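X-PRO dipeptidase (Streptococcus pyogenes M1 GAS, PDB 3O5V) probably cleaves dipeptides that end in proline as a manganese-dependent M24B peptidase, of which this chain is the N-terminal creatinase/prolidase domain. Local coordinates at residues D13-E18 against T97-F102; P91-K96 against T115-Q120. All coordinates share one frame; numbering follows the deposited sequence.

Interaction 1: D13-E18 against T97-F102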
ATOM      1  N   ASP A  13      -4.615  -9.274  11.723  1.00 28.21           N
ATOM      2  CA  ASP A  13      -4.344 -10.290  12.739  1.00 29.42           C
ATOM      3  C   ASP A  13      -5.532 -11.220  12.941  1.00 29.97           C
ATOM      4  O   ASP A  13      -5.345 -12.431  13.037  1.00 30.07           O
ATOM      5  CB  ASP A  13      -3.914  -9.654  14.060  1.00 29.74           C
ATOM      6  CG  ASP A  13      -2.459  -9.188  14.043  1.00 31.79           C
ATOM      7  OD1 ASP A  13      -1.691  -9.559  13.124  1.00 32.99           O
ATOM      8  OD2 ASP A  13      -2.077  -8.439  14.967  1.00 34.99           O
ATOM      9  N   GLN A  14      -6.740 -10.658  12.990  1.00 29.97           N
ATOM     10  CA  GLN A  14      -7.977 -11.441  13.045  1.00 30.62           C
ATOM     11  C   GLN A  14      -8.193 -12.360  11.826  1.00 31.32           C
ATOM     12  O   GLN A  14      -8.811 -13.430  11.963  1.00 30.22           O
ATOM     13  CB  GLN A  14      -9.175 -10.517  13.215  1.00 31.22           C
ATOM     14  CG  GLN A  14      -9.273  -9.906  14.614  1.00 31.78           C
ATOM     15  CD  GLN A  14     -10.258  -8.754  14.714  1.00 32.99           C
ATOM     16  OE1 GLN A  14     -10.627  -8.130  13.718  1.00 33.55           O
ATOM     17  NE2 GLN A  14     -10.674  -8.455  15.931  1.00 34.71           N
ATOM     18  N   LYS A  15      -7.694 -11.948  10.653  1.00 31.15           N
ATOM     19  CA  LYS A  15      -7.805 -12.749   9.418  1.00 32.19           C
ATOM     20  C   LYS A  15      -6.585 -13.624   9.167  1.00 32.51           C
ATOM     21  O   LYS A  15      -6.515 -14.331   8.144  1.00 33.62           O
ATOM     22  CB  LYS A  15      -8.060 -11.853   8.192  1.00 31.98           C
ATOM     23  CG  LYS A  15      -9.247 -10.901   8.326  1.00 33.59           C
ATOM     24  CD  LYS A  15     -10.560 -11.638   8.622  1.00 38.82           C
ATOM     25  CE  LYS A  15     -11.303 -12.001   7.355  1.00 42.05           C
ATOM     26  NZ  LYS A  15     -12.646 -12.582   7.668  1.00 44.37           N
ATOM     27  N   GLY A  16      -5.622 -13.581  10.085  1.00 32.51           N
ATOM     28  CA  GLY A  16      -4.357 -14.297   9.924  1.00 32.47           C
ATOM     29  C   GLY A  16      -3.618 -13.909   8.658  1.00 32.40           C
ATOM     30  O   GLY A  16      -3.020 -14.759   7.999  1.00 32.97           O
ATOM     31  N   ALA A  17      -3.666 -12.624   8.309  1.00 31.39           N
ATOM     32  CA  ALA A  17      -2.946 -12.104   7.146  1.00 30.70           C
ATOM     33  C   ALA A  17      -1.813 -11.208   7.620  1.00 30.12           C
ATOM     34  O   ALA A  17      -1.850 -10.701   8.741  1.00 30.30           O
ATOM     35  CB  ALA A  17      -3.890 -11.333   6.251  1.00 30.73           C
ATOM     36  N   GLU A  18      -0.812 -10.996   6.774  1.00 29.55           N
ATOM     37  CA  GLU A  18       0.365 -10.244   7.208  1.00 29.33           C
ATOM     38  C   GLU A  18       0.487  -8.847   6.562  1.00 28.53           C
ATOM     39  O   GLU A  18       1.347  -8.056   6.957  1.00 28.18           O
ATOM     40  CB  GLU A  18       1.647 -11.059   6.954  1.00 30.52           C
ATOM     41  CG  GLU A  18       1.711 -12.417   7.687  1.00 32.89           C
ATOM     42  CD  GLU A  18       0.904 -13.525   7.004  1.00 37.91           C
ATOM     43  OE1 GLU A  18       0.703 -13.463   5.766  1.00 39.97           O
ATOM     44  OE2 GLU A  18       0.476 -14.469   7.715  1.00 39.55           O
ATOM     45  N   THR A  97      -0.414 -14.314   3.190  1.00 34.55           N
ATOM     46  CA  THR A  97      -1.771 -13.887   2.911  1.00 33.72           C
ATOM     47  C   THR A  97      -1.770 -12.367   2.829  1.00 32.66           C
ATOM     48  O   THR A  97      -1.310 -11.699   3.755  1.00 31.91           O
ATOM     49  CB  THR A  97      -2.746 -14.344   4.014  1.00 34.04           C
ATOM     50  OG1 THR A  97      -2.600 -15.757   4.240  1.00 36.33           O
ATOM     51  CG2 THR A  97      -4.165 -14.054   3.604  1.00 34.92           C
ATOM     52  N   ILE A  98      -2.265 -11.849   1.704  1.00 31.38           N
ATOM     53  CA  ILE A  98      -2.286 -10.411   1.416  1.00 29.96           C
ATOM     54  C   ILE A  98      -3.715  -9.945   1.135  1.00 29.97           C
ATOM     55  O   ILE A  98      -4.493 -10.641   0.478  1.00 30.01           O
ATOM     56  CB  ILE A  98      -1.344 -10.066   0.237  1.00 29.92           C
ATOM     57  CG1 ILE A  98       0.084 -10.491   0.573  1.00 29.71           C
ATOM     58  CG2 ILE A  98      -1.374  -8.572  -0.116  1.00 27.94           C
ATOM     59  CD1 ILE A  98       0.985 -10.529  -0.624  1.00 31.85           C
ATOM     60  N   TYR A  99      -4.072  -8.781   1.669  1.00 28.51           N
ATOM     61  CA  TYR A  99      -5.318  -8.131   1.302  1.00 28.15           C
ATOM     62  C   TYR A  99      -5.078  -6.943   0.363  1.00 27.41           C
ATOM     63  O   TYR A  99      -4.144  -6.175   0.574  1.00 27.45           O
ATOM     64  CB  TYR A  99      -6.061  -7.694   2.558  1.00 28.65           C
ATOM     65  CG  TYR A  99      -6.877  -8.815   3.157  1.00 29.46           C
ATOM     66  CD1 TYR A  99      -8.258  -8.863   2.969  1.00 30.16           C
ATOM     67  CD2 TYR A  99      -6.270  -9.835   3.890  1.00 31.45           C
ATOM     68  CE1 TYR A  99      -9.020  -9.890   3.502  1.00 31.19           C
ATOM     69  CE2 TYR A  99      -7.030 -10.882   4.431  1.00 31.06           C
ATOM     70  CZ  TYR A  99      -8.399 -10.896   4.230  1.00 32.42           C
ATOM     71  OH  TYR A  99      -9.160 -11.916   4.752  1.00 32.84           O
ATOM     72  N   ALA A 100      -5.909  -6.805  -0.674  1.00 26.36           N
ATOM     73  CA  ALA A 100      -5.830  -5.651  -1.584  1.00 26.07           C
ATOM     74  C   ALA A 100      -7.221  -5.209  -2.049  1.00 26.10           C
ATOM     75  O   ALA A 100      -8.185  -5.954  -1.898  1.00 25.92           O
ATOM     76  CB  ALA A 100      -4.908  -5.958  -2.788  1.00 25.92           C
ATOM     77  N   GLU A 101      -7.325  -3.994  -2.587  1.00 25.27           N
ATOM     78  CA  GLU A 101      -8.622  -3.409  -2.952  1.00 25.56           C
ATOM     79  C   GLU A 101      -9.005  -3.810  -4.368  1.00 26.33           C
ATOM     80  O   GLU A 101      -8.680  -3.101  -5.337  1.00 25.50           O
ATOM     81  CB  GLU A 101      -8.593  -1.874  -2.861  1.00 24.83           C
ATOM     82  CG  GLU A 101      -8.270  -1.343  -1.494  1.00 25.36           C
ATOM     83  CD  GLU A 101      -8.307   0.169  -1.464  1.00 26.28           C
ATOM     84  OE1 GLU A 101      -7.260   0.803  -1.733  1.00 25.73           O
ATOM     85  OE2 GLU A 101      -9.390   0.723  -1.180  1.00 26.21           O
ATOM     86  N   PHE A 102      -9.721  -4.929  -4.478  1.00 27.53           N
ATOM     87  CA  PHE A 102     -10.074  -5.503  -5.785  1.00 29.06           C
ATOM     88  C   PHE A 102     -11.005  -4.591  -6.601  1.00 29.28           C
ATOM     89  O   PHE A 102     -11.039  -4.699  -7.835  1.00 29.43           O
ATOM     90  CB  PHE A 102     -10.709  -6.893  -5.620  1.00 29.17           C
ATOM     91  CG  PHE A 102      -9.733  -8.015  -5.295  1.00 31.29           C
ATOM     92  CD1 PHE A 102      -8.374  -7.779  -5.047  1.00 33.01           C
ATOM     93  CD2 PHE A 102     -10.203  -9.335  -5.220  1.00 33.26           C
ATOM     94  CE1 PHE A 102      -7.502  -8.840  -4.751  1.00 34.39           C
ATOM     95  CE2 PHE A 102      -9.351 -10.395  -4.919  1.00 33.59           C
ATOM     96  CZ  PHE A 102      -7.994 -10.149  -4.683  1.00 34.99           C
TER
HETATM   97  O   HOH W   1      -7.647 -14.502   5.309  1.00 42.46           O
HETATM   98  O   HOH W   2      -1.217 -16.039   6.492  1.00 43.29           O
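Tyr99 lays the rim of its ring against the methyl of Ala17, whose CB lies near the ring plane at 3.7 Å from CE2. The phenol end crosses the Lys15 side chain at about a right angle; that chain, bent at chi2 and chi3, curls so that CB, CG and CE all line the hydroxyl, with CE 3.4 Å from OH. A water ties Tyr99 OH to the carbonyl of Lys15. Farther along, Glu18 grips Thr97 twice: its backbone N reaches Thr97 O at 3.1 Å, in the carbonyl plane, and its carboxylate OE1 takes Thr97 N at 2.9 Å, nearly along the C-O axis. The bend at chi2 (79°) folds the carboxylate back to that amide. A second water receives a bond from Thr97 OG1 and donates to Gly16 O and Glu18 OE2, so three polar groups share it. Gly16, with positive phi, ends the helix in a Schellman motif and turns the chain toward the sheet. The contact thus starts the parallel pairing of strand 19-22 with strand 97-100, just beyond the C-terminal end of helix 3-14, while strand 120-123 flanks 97-100 on its other edge.

Interaction 2: P91-K96 against T115-Q120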
ATOM      1  N   PRO A  91      10.671  -3.637   3.586  1.00 34.44           N
ATOM      2  CA  PRO A  91      11.431  -4.485   4.529  1.00 34.98           C
ATOM      3  C   PRO A  91      11.252  -5.982   4.284  1.00 35.79           C
ATOM      4  O   PRO A  91      12.124  -6.776   4.639  1.00 36.17           O
ATOM      5  CB  PRO A  91      10.849  -4.108   5.897  1.00 35.39           C
ATOM      6  CG  PRO A  91       9.475  -3.516   5.589  1.00 35.50           C
ATOM      7  CD  PRO A  91       9.622  -2.839   4.262  1.00 34.17           C
ATOM      8  N   ASN A  92      10.134  -6.359   3.667  1.00 35.82           N
ATOM      9  CA  ASN A  92       9.701  -7.746   3.614  1.00 36.49           C
ATOM     10  C   ASN A  92       8.679  -7.954   2.497  1.00 36.25           C
ATOM     11  O   ASN A  92       7.755  -7.161   2.358  1.00 36.14           O
ATOM     12  CB  ASN A  92       9.070  -8.120   4.968  1.00 36.97           C
ATOM     13  CG  ASN A  92       8.700  -9.576   5.063  1.00 38.29           C
ATOM     14  OD1 ASN A  92       9.419 -10.372   5.672  1.00 43.39           O
ATOM     15  ND2 ASN A  92       7.573  -9.942   4.481  1.00 40.17           N
ATOM     16  N   THR A  93       8.840  -9.015   1.709  1.00 36.43           N
ATOM     17  CA  THR A  93       7.838  -9.363   0.690  1.00 36.78           C
ATOM     18  C   THR A  93       7.323 -10.804   0.851  1.00 36.47           C
ATOM     19  O   THR A  93       6.757 -11.382  -0.076  1.00 36.04           O
ATOM     20  CB  THR A  93       8.367  -9.117  -0.749  1.00 36.88           C
ATOM     21  OG1 THR A  93       9.518  -9.931  -0.974  1.00 37.83           O
ATOM     22  CG2 THR A  93       8.752  -7.651  -0.954  1.00 37.39           C
ATOM     23  N   ALA A  94       7.485 -11.351   2.058  1.00 36.60           N
ATOM     24  CA  ALA A  94       7.231 -12.773   2.327  1.00 36.47           C
ATOM     25  C   ALA A  94       5.837 -13.123   2.858  1.00 36.31           C
ATOM     26  O   ALA A  94       5.581 -14.291   3.180  1.00 36.51           O
ATOM     27  CB  ALA A  94       8.329 -13.345   3.265  1.00 36.52           C
ATOM     28  N   ALA A  95       4.935 -12.141   2.939  1.00 35.70           N
ATOM     29  CA  ALA A  95       3.566 -12.386   3.410  1.00 35.52           C
ATOM     30  C   ALA A  95       2.906 -13.567   2.695  1.00 35.61           C
ATOM     31  O   ALA A  95       2.959 -13.673   1.469  1.00 35.42           O
ATOM     32  CB  ALA A  95       2.703 -11.128   3.263  1.00 35.39           C
ATOM     33  N   LYS A  96       2.299 -14.457   3.472  1.00 35.85           N
ATOM     34  CA  LYS A  96       1.599 -15.616   2.914  1.00 36.32           C
ATOM     35  C   LYS A  96       0.189 -15.263   2.479  1.00 35.50           C
ATOM     36  O   LYS A  96      -0.344 -15.837   1.522  1.00 35.03           O
ATOM     37  CB  LYS A  96       1.604 -16.779   3.916  1.00 37.50           C
ATOM     38  CG  LYS A  96       2.921 -17.565   3.873  1.00 40.50           C
ATOM     39  CD  LYS A  96       3.158 -18.432   5.105  1.00 45.59           C
ATOM     40  CE  LYS A  96       4.324 -19.395   4.842  1.00 48.49           C
ATOM     41  NZ  LYS A  96       5.270 -19.498   5.995  1.00 52.05           N
ATOM     42  N   THR A 115       4.520 -10.117  -9.168  1.00 33.60           N
ATOM     43  CA  THR A 115       5.928 -10.346  -9.488  1.00 34.24           C
ATOM     44  C   THR A 115       6.813 -10.111  -8.264  1.00 34.58           C
ATOM     45  O   THR A 115       7.979 -10.505  -8.265  1.00 34.91           O
ATOM     46  CB  THR A 115       6.450  -9.480 -10.660  1.00 34.72           C
ATOM     47  OG1 THR A 115       6.558  -8.096 -10.255  1.00 34.48           O
ATOM     48  CG2 THR A 115       5.568  -9.627 -11.896  1.00 34.46           C
ATOM     49  N   ILE A 116       6.250  -9.474  -7.234  1.00 33.89           N
ATOM     50  CA  ILE A 116       6.956  -9.151  -5.983  1.00 33.57           C
ATOM     51  C   ILE A 116       6.509 -10.051  -4.842  1.00 33.34           C
ATOM     52  O   ILE A 116       7.341 -10.534  -4.067  1.00 33.40           O
ATOM     53  CB  ILE A 116       6.711  -7.662  -5.561  1.00 33.61           C
ATOM     54  CG1 ILE A 116       7.247  -6.706  -6.614  1.00 33.65           C
ATOM     55  CG2 ILE A 116       7.328  -7.350  -4.185  1.00 33.90           C
ATOM     56  CD1 ILE A 116       6.695  -5.308  -6.486  1.00 35.19           C
ATOM     57  N   PHE A 117       5.196 -10.244  -4.717  1.00 32.81           N
ATOM     58  CA  PHE A 117       4.618 -11.011  -3.625  1.00 32.73           C
ATOM     59  C   PHE A 117       4.076 -12.324  -4.170  1.00 33.58           C
ATOM     60  O   PHE A 117       3.234 -12.340  -5.078  1.00 33.09           O
ATOM     61  CB  PHE A 117       3.475 -10.235  -2.955  1.00 32.78           C
ATOM     62  CG  PHE A 117       3.890  -8.911  -2.371  1.00 31.46           C
ATOM     63  CD1 PHE A 117       4.357  -8.832  -1.059  1.00 30.23           C
ATOM     64  CD2 PHE A 117       3.809  -7.743  -3.133  1.00 30.47           C
ATOM     65  CE1 PHE A 117       4.742  -7.608  -0.509  1.00 27.83           C
ATOM     66  CE2 PHE A 117       4.200  -6.505  -2.597  1.00 28.49           C
ATOM     67  CZ  PHE A 117       4.667  -6.444  -1.281  1.00 29.29           C
ATOM     68  N   SER A 118       4.544 -13.426  -3.604  1.00 34.62           N
ATOM     69  CA  SER A 118       4.109 -14.726  -4.073  1.00 35.83           C
ATOM     70  C   SER A 118       2.937 -15.247  -3.248  1.00 35.97           C
ATOM     71  O   SER A 118       2.373 -16.289  -3.569  1.00 36.32           O
ATOM     72  CB  SER A 118       5.288 -15.714  -4.101  1.00 36.16           C
ATOM     73  OG  SER A 118       5.794 -15.898  -2.795  1.00 38.40           O
ATOM     74  N   GLY A 119       2.539 -14.494  -2.219  1.00 35.67           N
ATOM     75  CA  GLY A 119       1.423 -14.888  -1.356  1.00 36.08           C
ATOM     76  C   GLY A 119       0.040 -14.870  -1.989  1.00 36.21           C
ATOM     77  O   GLY A 119      -0.133 -14.443  -3.135  1.00 36.48           O
ATOM     78  N   GLN A 120      -0.946 -15.337  -1.228  1.00 36.03           N
ATOM     79  CA  GLN A 120      -2.340 -15.362  -1.647  1.00 36.25           C
ATOM     80  C   GLN A 120      -3.002 -14.004  -1.444  1.00 35.21           C
ATOM     81  O   GLN A 120      -2.971 -13.465  -0.336  1.00 34.96           O
ATOM     82  CB  GLN A 120      -3.098 -16.393  -0.807  1.00 37.13           C
ATOM     83  CG  GLN A 120      -4.317 -16.952  -1.476  1.00 41.35           C
ATOM     84  CD  GLN A 120      -3.947 -17.804  -2.681  1.00 46.61           C
ATOM     85  OE1 GLN A 120      -4.631 -17.781  -3.700  1.00 49.61           O
ATOM     86  NE2 GLN A 120      -2.839 -18.547  -2.573  1.00 49.20           N
TER
HETATM   87  O   HOH W   3       4.227 -12.523  -0.663  1.00 37.29           O
HETATM   88  O   HOH W   4       7.132 -13.016  -2.193  1.00 37.47           O
HETATM   89  O   HOH W   5       4.553 -16.099   0.157  1.00 46.25           O
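From CB outward, Thr93 leans on the turn at Ile116 and Phe117. CB itself sits 3.9 Å from Phe117 CE1 and about as far from Ile116 O. Of its two branches, CG2, anti to the carbonyl carbon, meets Ile116 CG2 at 3.5 Å, methyl to methyl. OG1 takes the crowded position between backbone N and carbonyl carbon (chi1 61°) and hydrogen-bonds to Lys87 of helix 82-89. The same Ile116 CG2 also lies over one face of the Phe117 ring, offset toward its rim, so threonine, isoleucine and phenylalanine make one small apolar cluster. Beyond it the two backbones are joined largely through water. One water accepts from Gly119 N and lies within hydrogen-bonding distance of both Ala95 O and Thr93 O; a second accepts from Ser118 N at 3.0 Å, near Thr93 O and Ile116 O. Gly119, having no side chain, brings its CA to 3.4 Å from Ala95 O, a CA-H...O contact. The one direct hydrogen bond, Gln120 N to Lys96 O at 2.9 Å, is fairly straight, but its donor stands above the carbonyl plane. These loops follow helices 82-89 and 107-114 and lead into the adjacent parallel strands 97-100 and 120-123, while the buried Phe117 packs on strands 19-22 and 44-48.

Helix 3-14 runs first, and interaction 1 closes a long loop from its end to residues 97-102, bringing the chain back beside the end of its first helix after four strands and three further helices. Interaction 2 begins inside that loop, at residues 91-96, and closes a shorter one only at 115-120, so the two cross rather than nest. They meet where segment 91-96 runs straight into Thr97: Glu18 OE1 also receives a weak hydrogen bond from Lys96 N, and Ile98 CD1 packs on Phe117 CB. Together they set the entrances of the parallel strands 19-22, 97-100 and 120-123 side by side at one end of the sheet.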